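Local structure of ketol-acid reductoisomerase (uncultured archaeon GZfos26G2, 4XDY) at residues A92-N96 against Q97-Q101; P100-K103 against A104-L108; G113-C117 against F118-V122; I71-A74 against A75-G78. The protein catalyses the magnesium-dependent alkyl migration and NADH-dependent reduction that convert (S)-2-acetolactate into (R)-2,3-dihydroxy-isovalerate during branched-chain amino acid biosynthesis. All coordinates share one frame; numbering follows the deposited sequence. Where two conformers were deposited one is given.

Contact 1 of 4, residues A92-N96 against Q97-Q101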
loop_
_atom_site.group_PDB
_atom_site.type_symbol
_atom_site.label_atom_id
_atom_site.label_comp_id
_atom_site.label_asym_id
_atom_site.label_seq_id
_atom_site.Cartn_x
_atom_site.Cartn_y
_atom_site.Cartn_z
ATOM N N ALA A 92 31.274 7.255 -13.649
ATOM C CA ALA A 92 32.657 7.607 -13.247
ATOM C C ALA A 92 33.341 6.421 -12.550
ATOM O O ALA A 92 34.499 6.205 -12.812
ATOM C CB ALA A 92 32.691 8.828 -12.330
ATOM N N ILE A 93 32.633 5.696 -11.657
ATOM C CA ILE A 93 33.186 4.613 -10.936
ATOM C C ILE A 93 33.496 3.455 -11.927
ATOM O O ILE A 93 34.551 2.817 -11.871
ATOM C CB ILE A 93 32.263 4.171 -9.792
ATOM C CG1 ILE A 93 32.246 5.290 -8.727
ATOM C CG2 ILE A 93 32.822 2.936 -9.170
ATOM C CD1 ILE A 93 31.298 5.044 -7.618
ATOM N N TYR A 94 32.618 3.272 -12.901
ATOM C CA TYR A 94 32.848 2.250 -13.903
ATOM C C TYR A 94 34.165 2.570 -14.648
ATOM O O TYR A 94 35.029 1.704 -14.808
ATOM C CB TYR A 94 31.660 2.181 -14.902
ATOM C CG TYR A 94 32.004 1.419 -16.115
ATOM C CD1 TYR A 94 31.977 -0.010 -16.094
ATOM C CD2 TYR A 94 32.394 2.054 -17.257
ATOM C CE1 TYR A 94 32.370 -0.719 -17.218
ATOM C CE2 TYR A 94 32.755 1.318 -18.401
ATOM C CZ TYR A 94 32.762 -0.068 -18.338
ATOM O OH TYR A 94 33.150 -0.755 -19.513
ATOM N N GLU A 95 34.281 3.789 -15.141
ATOM C CA GLU A 95 35.402 4.182 -15.963
ATOM C C GLU A 95 36.689 4.043 -15.183
ATOM O O GLU A 95 37.677 3.468 -15.696
ATOM C CB GLU A 95 35.287 5.625 -16.475
ATOM C CG GLU A 95 34.275 5.781 -17.555
ATOM C CD GLU A 95 34.706 5.070 -18.844
ATOM O OE1 GLU A 95 35.935 4.949 -19.130
ATOM O OE2 GLU A 95 33.799 4.615 -19.573
ATOM N N ASN A 96 36.675 4.524 -13.950
ATOM C CA ASN A 96 37.919 4.530 -13.134
ATOM C C ASN A 96 38.305 3.253 -12.434
ATOM O O ASN A 96 39.490 2.940 -12.268
ATOM C CB ASN A 96 37.855 5.614 -12.085
ATOM C CG ASN A 96 37.672 6.983 -12.705
ATOM O OD1 ASN A 96 38.114 7.241 -13.799
ATOM N ND2 ASN A 96 36.946 7.836 -12.030
ATOM N N GLN A 97 37.349 2.547 -11.898
ATOM C CA GLN A 97 37.603 1.477 -10.955
ATOM C C GLN A 97 37.240 0.075 -11.474
ATOM O O GLN A 97 37.737 -0.917 -10.930
ATOM C CB GLN A 97 36.942 1.698 -9.627
ATOM C CG GLN A 97 37.336 3.013 -8.987
ATOM C CD GLN A 97 36.625 3.238 -7.676
ATOM O OE1 GLN A 97 35.947 4.300 -7.495
ATOM N NE2 GLN A 97 36.704 2.309 -6.791
ATOM N N ILE A 98 36.402 0.020 -12.506
ATOM C CA ILE A 98 35.825 -1.270 -12.925
ATOM C C ILE A 98 36.345 -1.643 -14.306
ATOM O O ILE A 98 36.878 -2.763 -14.481
ATOM C CB ILE A 98 34.277 -1.283 -12.940
ATOM C CG1 ILE A 98 33.725 -1.192 -11.521
ATOM C CG2 ILE A 98 33.825 -2.557 -13.637
ATOM C CD1 ILE A 98 32.225 -1.062 -11.351
ATOM N N LYS A 99 36.220 -0.737 -15.258
ATOM C CA LYS A 99 36.546 -0.974 -16.638
ATOM C C LYS A 99 37.967 -1.562 -16.792
ATOM O O LYS A 99 38.131 -2.541 -17.505
ATOM C CB LYS A 99 36.402 0.267 -17.487
ATOM C CG LYS A 99 36.671 0.017 -18.975
ATOM C CD LYS A 99 36.686 1.302 -19.773
ATOM C CE LYS A 99 37.578 1.154 -20.958
ATOM N NZ LYS A 99 37.224 2.187 -21.946
ATOM N N PRO A 100 38.982 -1.022 -16.085
ATOM C CA PRO A 100 40.337 -1.658 -16.300
ATOM C C PRO A 100 40.509 -3.051 -15.813
ATOM O O PRO A 100 41.478 -3.708 -16.202
ATOM C CB PRO A 100 41.270 -0.725 -15.515
ATOM C CG PRO A 100 40.549 0.629 -15.540
ATOM C CD PRO A 100 39.094 0.183 -15.245
ATOM N N GLN A 101 39.614 -3.535 -14.966
ATOM C CA GLN A 101 39.650 -4.895 -14.473
ATOM C C GLN A 101 38.771 -5.845 -15.291
ATOM O O GLN A 101 38.668 -7.038 -14.972
ATOM C CB GLN A 101 39.244 -4.949 -12.999
ATOM C CG GLN A 101 39.868 -3.827 -12.147
ATOM C CD GLN A 101 41.356 -3.730 -12.387
ATOM O OE1 GLN A 101 41.879 -2.785 -13.039
ATOM N NE2 GLN A 101 42.044 -4.770 -11.948
HETATM O O HOH W 1 35.956 6.768 -9.380
#
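Tyr94 O accepts two amides from the next turn of helix 90-98, so this carbonyl is doubly satisfied. Lys99 N lies 2.8 Å from Tyr94 O in a nearly straight bond (N-H...O 168°), whereas Ile98 N, 3.2 Å from the same Tyr94 O, comes in from above the carbonyl plane. The bond five residues ahead marks a wider, pi-type turn. Gln97 N bonds Ile93 O at 2.8 Å, and Ile98 N adds a weak, bent bond to that oxygen. Pro100, in the 3-10 segment that follows, has no N-H to offer, and its CD rests against Glu95 O.

Between the neighbouring amide side chains, one water accepts from Asn96 ND2 and donates to Gln97 OE1, which also lies 3.8 Å from Ile93 CG2. Tyr94 holds CG anti to the backbone N (chi1 165°), and Lys99 CB stands over one face of the Tyr94 ring, 4.0 Å from its centroid, a CH-pi contact. Ile98 CG2 meets CD1 of this ring, the two side chains crossing at about a right angle. A serine at Tyr94 would probably leave Lys99 CB and Ile98 CG2 without their aromatic partner and open a gap beside Leu102, Ile121 and Pro124, which the ring also touches. Glu95 and Lys99 run side by side, but Glu95 OE1 is 4.1 Å from Lys99 NZ, beyond a salt bridge. The chemistry is thus divided: backbone bonds fix the turn, apolar groups bury the ring, and the exposed charges probably add only a diffuse attraction.

Contact 2 of 4, residues P100-K103 against A104-L108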
loop_
_atom_site.group_PDB
_atom_site.type_symbol
_atom_site.label_atom_id
_atom_site.label_comp_id
_atom_site.label_asym_id
_atom_site.label_seq_id
_atom_site.Cartn_x
_atom_site.Cartn_y
_atom_site.Cartn_z
ATOM N N PRO A 100 38.982 -1.022 -16.085
ATOM C CA PRO A 100 40.337 -1.658 -16.300
ATOM C C PRO A 100 40.509 -3.051 -15.813
ATOM O O PRO A 100 41.478 -3.708 -16.202
ATOM C CB PRO A 100 41.270 -0.725 -15.515
ATOM C CG PRO A 100 40.549 0.629 -15.540
ATOM C CD PRO A 100 39.094 0.183 -15.245
ATOM N N GLN A 101 39.614 -3.535 -14.966
ATOM C CA GLN A 101 39.650 -4.895 -14.473
ATOM C C GLN A 101 38.771 -5.845 -15.291
ATOM O O GLN A 101 38.668 -7.038 -14.972
ATOM C CB GLN A 101 39.244 -4.949 -12.999
ATOM C CG GLN A 101 39.868 -3.827 -12.147
ATOM C CD GLN A 101 41.356 -3.730 -12.387
ATOM O OE1 GLN A 101 41.879 -2.785 -13.039
ATOM N NE2 GLN A 101 42.044 -4.770 -11.948
ATOM N N LEU A 102 38.094 -5.326 -16.312
ATOM C CA LEU A 102 37.154 -6.191 -17.066
ATOM C C LEU A 102 38.064 -7.117 -17.896
ATOM O O LEU A 102 39.157 -6.731 -18.316
ATOM C CB LEU A 102 36.205 -5.394 -17.930
ATOM C CG LEU A 102 35.040 -4.757 -17.136
ATOM C CD1 LEU A 102 33.944 -4.195 -18.051
ATOM C CD2 LEU A 102 34.359 -5.669 -16.096
ATOM N N LYS A 103 37.710 -8.361 -17.994
ATOM C CA LYS A 103 38.438 -9.252 -18.886
ATOM C C LYS A 103 37.348 -9.853 -19.750
ATOM O O LYS A 103 36.233 -10.090 -19.264
ATOM C CB LYS A 103 39.116 -10.357 -18.074
ATOM C CG LYS A 103 40.280 -9.850 -17.251
ATOM C CD LYS A 103 41.563 -9.940 -18.027
ATOM C CE LYS A 103 42.106 -11.372 -17.997
ATOM N NZ LYS A 103 43.543 -11.358 -17.623
ATOM N N ALA A 104 37.737 -10.263 -20.941
ATOM C CA ALA A 104 36.816 -11.060 -21.799
ATOM C C ALA A 104 36.092 -12.101 -21.094
ATOM O O ALA A 104 36.650 -12.877 -20.342
ATOM C CB ALA A 104 37.577 -11.677 -22.993
ATOM N N GLY A 105 34.804 -12.173 -21.399
ATOM C CA GLY A 105 33.902 -13.157 -20.844
ATOM C C GLY A 105 33.431 -13.039 -19.438
ATOM O O GLY A 105 32.638 -13.889 -18.986
ATOM N N LYS A 106 33.947 -12.075 -18.668
ATOM C CA LYS A 106 33.171 -11.646 -17.483
ATOM C C LYS A 106 31.775 -11.166 -17.957
ATOM O O LYS A 106 31.568 -10.822 -19.160
ATOM C CB LYS A 106 33.891 -10.494 -16.773
ATOM C CG LYS A 106 34.998 -10.907 -15.739
ATOM C CD LYS A 106 35.681 -9.668 -15.175
ATOM C CE LYS A 106 37.066 -9.917 -14.573
ATOM N NZ LYS A 106 37.003 -10.812 -13.402
ATOM N N ALA A 107 30.861 -11.087 -16.990
ATOM C CA ALA A 107 29.532 -10.486 -17.237
ATOM C C ALA A 107 29.433 -9.206 -16.377
ATOM O O ALA A 107 29.798 -9.218 -15.187
ATOM C CB ALA A 107 28.444 -11.453 -16.857
ATOM N N LEU A 108 29.063 -8.127 -17.019
ATOM C CA LEU A 108 28.682 -6.847 -16.343
ATOM C C LEU A 108 27.178 -6.841 -16.191
ATOM O O LEU A 108 26.432 -6.914 -17.186
ATOM C CB LEU A 108 29.140 -5.731 -17.244
ATOM C CG LEU A 108 29.136 -4.289 -16.645
ATOM C CD1 LEU A 108 30.118 -4.120 -15.489
ATOM C CD2 LEU A 108 29.359 -3.244 -17.734
#
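Lys106 lays its aliphatic chain back along the backbone of Gln101 to Lys103, crossing the Lys103 side chain at a slant. Its first torsion (chi1 -85°) sets CG beside its own backbone N and opposite the carbonyl carbon, and the chain then runs extended as far as CE. Lys106 CB starts 3.4 Å from Lys103 O, Lys106 CD passes 3.7 Å from Lys103 N, and Lys106 CE comes 3.3 Å from Gln101 O. Lys103 meets it with the base of its own side chain, Lys103 CB lying 4.1 Å from Lys106 CE and CG close behind; bends at chi2, chi3 and chi4 then lead its amine away, as befits an exposed lysine. Leu102 CD2 also approaches Lys106 CD, at 4.3 Å, while its apolar branches reach Tyr94 and Pro124.

A type II beta turn from Lys103 to Lys106 brings the two lysines together, closed by Lys106 N to Lys103 O at 3.1 Å (N-H...O 157°). Gly105 occupies the third position with phi of 74°, a conformation that glycine adopts readily and most other residues do not, and Ala104 adds only a methyl to the exposed corner. The turn delivers the chain into strand 107-110.

A final bend at chi4 swings Lys106 NZ to Gly78 O and Glu76 O, with a weak bond to Ala75 O, at the end of helix 71-77. Three carbonyls at the C-terminal end of a helix form an electronegative site, so the ammonium group is probably stabilised in its charged form there, while its methylenes pack on the loop: a lysine serves both needs.

Contact 3 of 4, residues G113-C117 against F118-V122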
loop_
_atom_site.group_PDB
_atom_site.type_symbol
_atom_site.label_atom_id
_atom_site.label_comp_id
_atom_site.label_asym_id
_atom_site.label_seq_id
_atom_site.Cartn_x
_atom_site.Cartn_y
_atom_site.Cartn_z
ATOM N N GLY A 113 18.256 -0.502 -16.104
ATOM C CA GLY A 113 18.844 -0.256 -17.441
ATOM C C GLY A 113 19.384 1.120 -17.802
ATOM O O GLY A 113 19.962 1.281 -18.904
ATOM N N PHE A 114 19.177 2.100 -16.870
ATOM C CA PHE A 114 19.383 3.547 -17.158
ATOM C C PHE A 114 20.729 3.767 -17.877
ATOM O O PHE A 114 20.774 4.315 -18.993
ATOM C CB PHE A 114 19.296 4.356 -15.855
ATOM C CG PHE A 114 19.351 5.830 -16.015
ATOM C CD1 PHE A 114 20.572 6.515 -16.134
ATOM C CD2 PHE A 114 18.185 6.595 -16.018
ATOM C CE1 PHE A 114 20.618 7.892 -16.273
ATOM C CE2 PHE A 114 18.243 7.985 -16.161
ATOM C CZ PHE A 114 19.456 8.618 -16.282
ATOM N N ASN A 115 21.821 3.345 -17.231
ATOM C CA ASN A 115 23.146 3.746 -17.740
ATOM C C ASN A 115 23.515 3.121 -19.051
ATOM O O ASN A 115 24.197 3.763 -19.896
ATOM C CB ASN A 115 24.198 3.565 -16.683
ATOM C CG ASN A 115 24.156 4.696 -15.627
ATOM O OD1 ASN A 115 24.038 5.873 -15.997
ATOM N ND2 ASN A 115 24.179 4.365 -14.386
ATOM N N ILE A 116 23.087 1.886 -19.233
ATOM C CA ILE A 116 23.290 1.213 -20.541
ATOM C C ILE A 116 22.347 1.770 -21.607
ATOM O O ILE A 116 22.761 2.156 -22.705
ATOM C CB ILE A 116 23.160 -0.331 -20.420
ATOM C CG1 ILE A 116 24.324 -0.932 -19.628
ATOM C CG2 ILE A 116 22.922 -0.950 -21.783
ATOM C CD1 ILE A 116 25.659 -0.782 -20.352
ATOM N N CYS A 117 21.068 1.900 -21.244
ATOM C CA CYS A 117 20.060 2.436 -22.157
ATOM C C CYS A 117 20.416 3.823 -22.705
ATOM O O CYS A 117 20.286 4.069 -23.917
ATOM C CB CYS A 117 18.717 2.554 -21.395
ATOM S SG CYS A 117 17.370 3.276 -22.358
ATOM N N PHE A 118 20.789 4.746 -21.815
ATOM C CA PHE A 118 21.110 6.100 -22.205
ATOM C C PHE A 118 22.535 6.273 -22.589
ATOM O O PHE A 118 22.991 7.408 -22.809
ATOM C CB PHE A 118 20.594 7.108 -21.172
ATOM C CG PHE A 118 19.093 7.055 -20.994
ATOM C CD1 PHE A 118 18.261 7.375 -22.046
ATOM C CD2 PHE A 118 18.538 6.688 -19.773
ATOM C CE1 PHE A 118 16.876 7.341 -21.920
ATOM C CE2 PHE A 118 17.148 6.638 -19.634
ATOM C CZ PHE A 118 16.319 6.963 -20.706
ATOM N N LYS A 119 23.285 5.169 -22.703
ATOM C CA LYS A 119 24.651 5.247 -23.221
ATOM C C LYS A 119 25.612 6.046 -22.319
ATOM O O LYS A 119 26.589 6.626 -22.801
ATOM C CB LYS A 119 24.666 5.794 -24.654
ATOM C CG LYS A 119 23.893 4.838 -25.577
ATOM C CD LYS A 119 24.257 5.096 -27.007
ATOM C CE LYS A 119 23.035 5.454 -27.790
ATOM N NZ LYS A 119 22.242 4.207 -27.813
ATOM N N ARG A 120 25.388 6.055 -21.007
ATOM C CA ARG A 120 26.301 6.612 -20.116
ATOM C C ARG A 120 27.451 5.695 -19.791
ATOM O O ARG A 120 28.478 6.161 -19.328
ATOM C CB ARG A 120 25.579 7.002 -18.835
ATOM C CG ARG A 120 24.396 7.978 -19.039
ATOM C CD ARG A 120 24.826 9.364 -18.895
ATOM N NE ARG A 120 25.229 9.680 -17.511
ATOM C CZ ARG A 120 26.183 10.569 -17.239
ATOM N NH1 ARG A 120 26.760 11.189 -18.248
ATOM N NH2 ARG A 120 26.558 10.850 -15.991
ATOM N N ILE A 121 27.230 4.386 -19.939
ATOM C CA ILE A 121 28.282 3.358 -19.857
ATOM C C ILE A 121 28.236 2.549 -21.164
ATOM O O ILE A 121 27.157 2.061 -21.568
ATOM C CB ILE A 121 28.064 2.443 -18.709
ATOM C CG1 ILE A 121 28.405 3.152 -17.377
ATOM C CG2 ILE A 121 28.951 1.197 -18.888
ATOM C CD1 ILE A 121 27.957 2.443 -16.145
ATOM N N VAL A 122 29.392 2.454 -21.835
ATOM C CA VAL A 122 29.464 1.756 -23.116
ATOM C C VAL A 122 30.507 0.619 -22.874
ATOM O O VAL A 122 31.667 0.874 -22.845
ATOM C CB VAL A 122 29.825 2.656 -24.328
ATOM C CG1 VAL A 122 29.930 1.823 -25.622
ATOM C CG2 VAL A 122 28.781 3.747 -24.572
HETATM O O HOH W 2 24.153 8.453 -15.331
HETATM O O HOH W 3 25.351 1.605 -23.568
#
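Phe118 folds back over the short helix 114-117 and can be followed from root to tip. Phe118 CB sits 3.5 Å from Phe114 O, the carbonyl that Phe118 N also bonds, at 2.9 Å. With CG turned beside the backbone N (chi1 -60°), the ring is carried toward Phe114; CG and CD2 also pass near that carbonyl, Phe118 CD2 lying 3.4 Å from Phe114 O. CD2 then stands over the centre of the Phe114 ring, and Phe118 CE2 comes 3.8 Å from Phe114 CD2; the pair is T-shaped, Phe118 giving its edge to the Phe114 face, with centroids 5.0 Å apart and planes at 68°. On the far branch, Phe118 CE1 and CZ are the ring atoms nearest Cys117 SG, CE1 at 4.1 Å, for the sulfur rests over the face of the Phe118 ring, 4.0 Å from its centroid and 7° off the normal. With an alanine here, the Phe114 face and the Cys117 sulfur would probably lose their aromatic partner, and a gap would open beside Ala292 and Thr192.

Asn115 OD1 leans on Arg120 CB and reaches Arg120 NE through a shared water, while its ND2 is taken by Gln90 OE1 and Asp87 O, tying the helix to two NAD-binding residues. Ile116 CD1 packs against Ile121, on its CG2 and carbonyl oxygen.

Lys119, at positive phi, reverses the chain: Lys119 N bonds Ile116 O at 3.1 Å, and Arg120 N makes a weak bond to Asn115 O, with Ile121 N also held there. This pairing is that of a Schellman motif, closing the short helix that follows His112, the predicted active-site residue, in the Rossmann domain.

Contact 4 of 4, residues I71-A74 against A75-G78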
loop_
_atom_site.group_PDB
_atom_site.type_symbol
_atom_site.label_atom_id
_atom_site.label_comp_id
_atom_site.label_asym_id
_atom_site.label_seq_id
_atom_site.Cartn_x
_atom_site.Cartn_y
_atom_site.Cartn_z
ATOM N N ILE A 71 36.518 -1.528 -4.819
ATOM C CA ILE A 71 35.816 -1.887 -6.058
ATOM C C ILE A 71 36.754 -2.489 -7.113
ATOM O O ILE A 71 36.392 -3.501 -7.762
ATOM C CB ILE A 71 34.999 -0.675 -6.622
ATOM C CG1 ILE A 71 33.887 -0.326 -5.617
ATOM C CG2 ILE A 71 34.492 -0.940 -8.033
ATOM C CD1 ILE A 71 33.116 0.940 -5.904
ATOM N N ASP A 72 37.918 -1.885 -7.333
ATOM C CA ASP A 72 38.859 -2.468 -8.300
ATOM C C ASP A 72 39.265 -3.939 -8.030
ATOM O O ASP A 72 39.227 -4.778 -8.951
ATOM C CB ASP A 72 40.042 -1.571 -8.554
ATOM C CG ASP A 72 40.966 -1.418 -7.350
ATOM O OD1 ASP A 72 40.669 -1.882 -6.224
ATOM O OD2 ASP A 72 42.014 -0.808 -7.604
ATOM N N LYS A 73 39.569 -4.265 -6.790
ATOM C CA LYS A 73 39.910 -5.671 -6.434
ATOM C C LYS A 73 38.695 -6.580 -6.500
ATOM O O LYS A 73 38.791 -7.748 -6.798
ATOM C CB LYS A 73 40.467 -5.804 -4.991
ATOM C CG LYS A 73 41.681 -4.963 -4.601
ATOM C CD LYS A 73 42.663 -4.853 -5.736
ATOM C CE LYS A 73 43.997 -4.287 -5.239
ATOM N NZ LYS A 73 45.003 -4.595 -6.286
ATOM N N ALA A 74 37.530 -6.059 -6.165
ATOM C CA ALA A 74 36.320 -6.840 -6.279
ATOM C C ALA A 74 36.010 -7.173 -7.728
ATOM O O ALA A 74 35.581 -8.292 -8.025
ATOM C CB ALA A 74 35.150 -6.096 -5.631
ATOM N N ALA A 75 36.245 -6.242 -8.627
ATOM C CA ALA A 75 35.955 -6.432 -10.024
ATOM C C ALA A 75 36.896 -7.500 -10.617
ATOM O O ALA A 75 36.529 -8.242 -11.494
ATOM C CB ALA A 75 36.155 -5.190 -10.792
ATOM N N GLU A 76 38.127 -7.482 -10.145
ATOM C CA GLU A 76 39.133 -8.489 -10.525
ATOM C C GLU A 76 38.662 -9.881 -10.154
ATOM O O GLU A 76 38.724 -10.789 -10.961
ATOM C CB GLU A 76 40.489 -8.148 -9.838
ATOM C CG GLU A 76 41.673 -8.868 -10.452
ATOM C CD GLU A 76 43.016 -8.210 -10.144
ATOM O OE1 GLU A 76 43.098 -7.155 -9.445
ATOM O OE2 GLU A 76 43.999 -8.770 -10.646
ATOM N N LYS A 77 38.089 -10.039 -8.987
ATOM C CA LYS A 77 37.735 -11.290 -8.497
ATOM C C LYS A 77 36.381 -11.811 -9.044
ATOM O O LYS A 77 36.088 -13.001 -9.045
ATOM C CB LYS A 77 37.701 -11.133 -6.990
ATOM C CG LYS A 77 37.360 -12.398 -6.290
ATOM C CD LYS A 77 37.938 -12.511 -4.888
ATOM C CE LYS A 77 37.416 -13.850 -4.331
ATOM N NZ LYS A 77 38.106 -14.252 -3.095
ATOM N N GLY A 78 35.488 -10.910 -9.435
ATOM C CA GLY A 78 34.170 -11.383 -9.812
ATOM C C GLY A 78 34.144 -11.923 -11.242
ATOM O O GLY A 78 34.651 -11.302 -12.154
#
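Lys73 sets CG beside its backbone N (chi1 -56°) and bends at chi2 (-38°), while Glu76 sends CG anti to its backbone N (chi1 -164°), and the two side chains converge one turn apart on the exposed side of helix 71-77. Lys73 CD comes 4.4 Å from Glu76 OE1, and Lys73 NZ stays 4.5 Å from Glu76 OE1, too far for a salt bridge, although the opposite charges probably attract. Beneath them run ordinary alpha-helical bonds: Ala75 N to Ile71 O at 2.9 Å, then Glu76 N to Asp72 O and Lys77 N to Lys73 O, both at 3.2 Å. The helix belongs to the Rossmann domain, where it follows strand 67-70 and leads to strand 80-83. Ala74 and Ala75 suit its buried face, since only small methyls need fit against Met22 of strand 18-22, and Ala75 CB sits 3.5 Å from Ile71 O. Ile71, broader, fills the space between this helix and helix 90-98. At the far end Gly78 N bonds Ala74 O at 3.0 Å as the chain leaves helical geometry; a side chain at that site would stand close to Ala74 O. Lys77, extended, carries its amine to a salt bridge with Glu67.

In the fold
Along the chain the order is contact 4, contact 1, contact 2 and contact 3, all within the N-terminal Rossmann domain. Contacts 1 and 2 share Pro100 and Gln101, their centres about 11 Å apart, the chain passing from helix 90-98 through the turn into strand 107-110, the last strand of the beta-alpha-beta unit 80-83, 90-98, 107-110. Contact 4, its centre about 10 Å from each of theirs, places helix 71-77 beside helix 90-98, Ile98 CG1 lying 3.6 Å from Ile71 CG2. Contact 3 touches contact 1 where Tyr94 CE2 lies 3.8 Å from Ile121 CG2, but is about 21 Å, centre to centre, from contact 4. Contacts 2, 3 and 4 thus all reach helix 90-98, whose Ile93 touches the bound NADH.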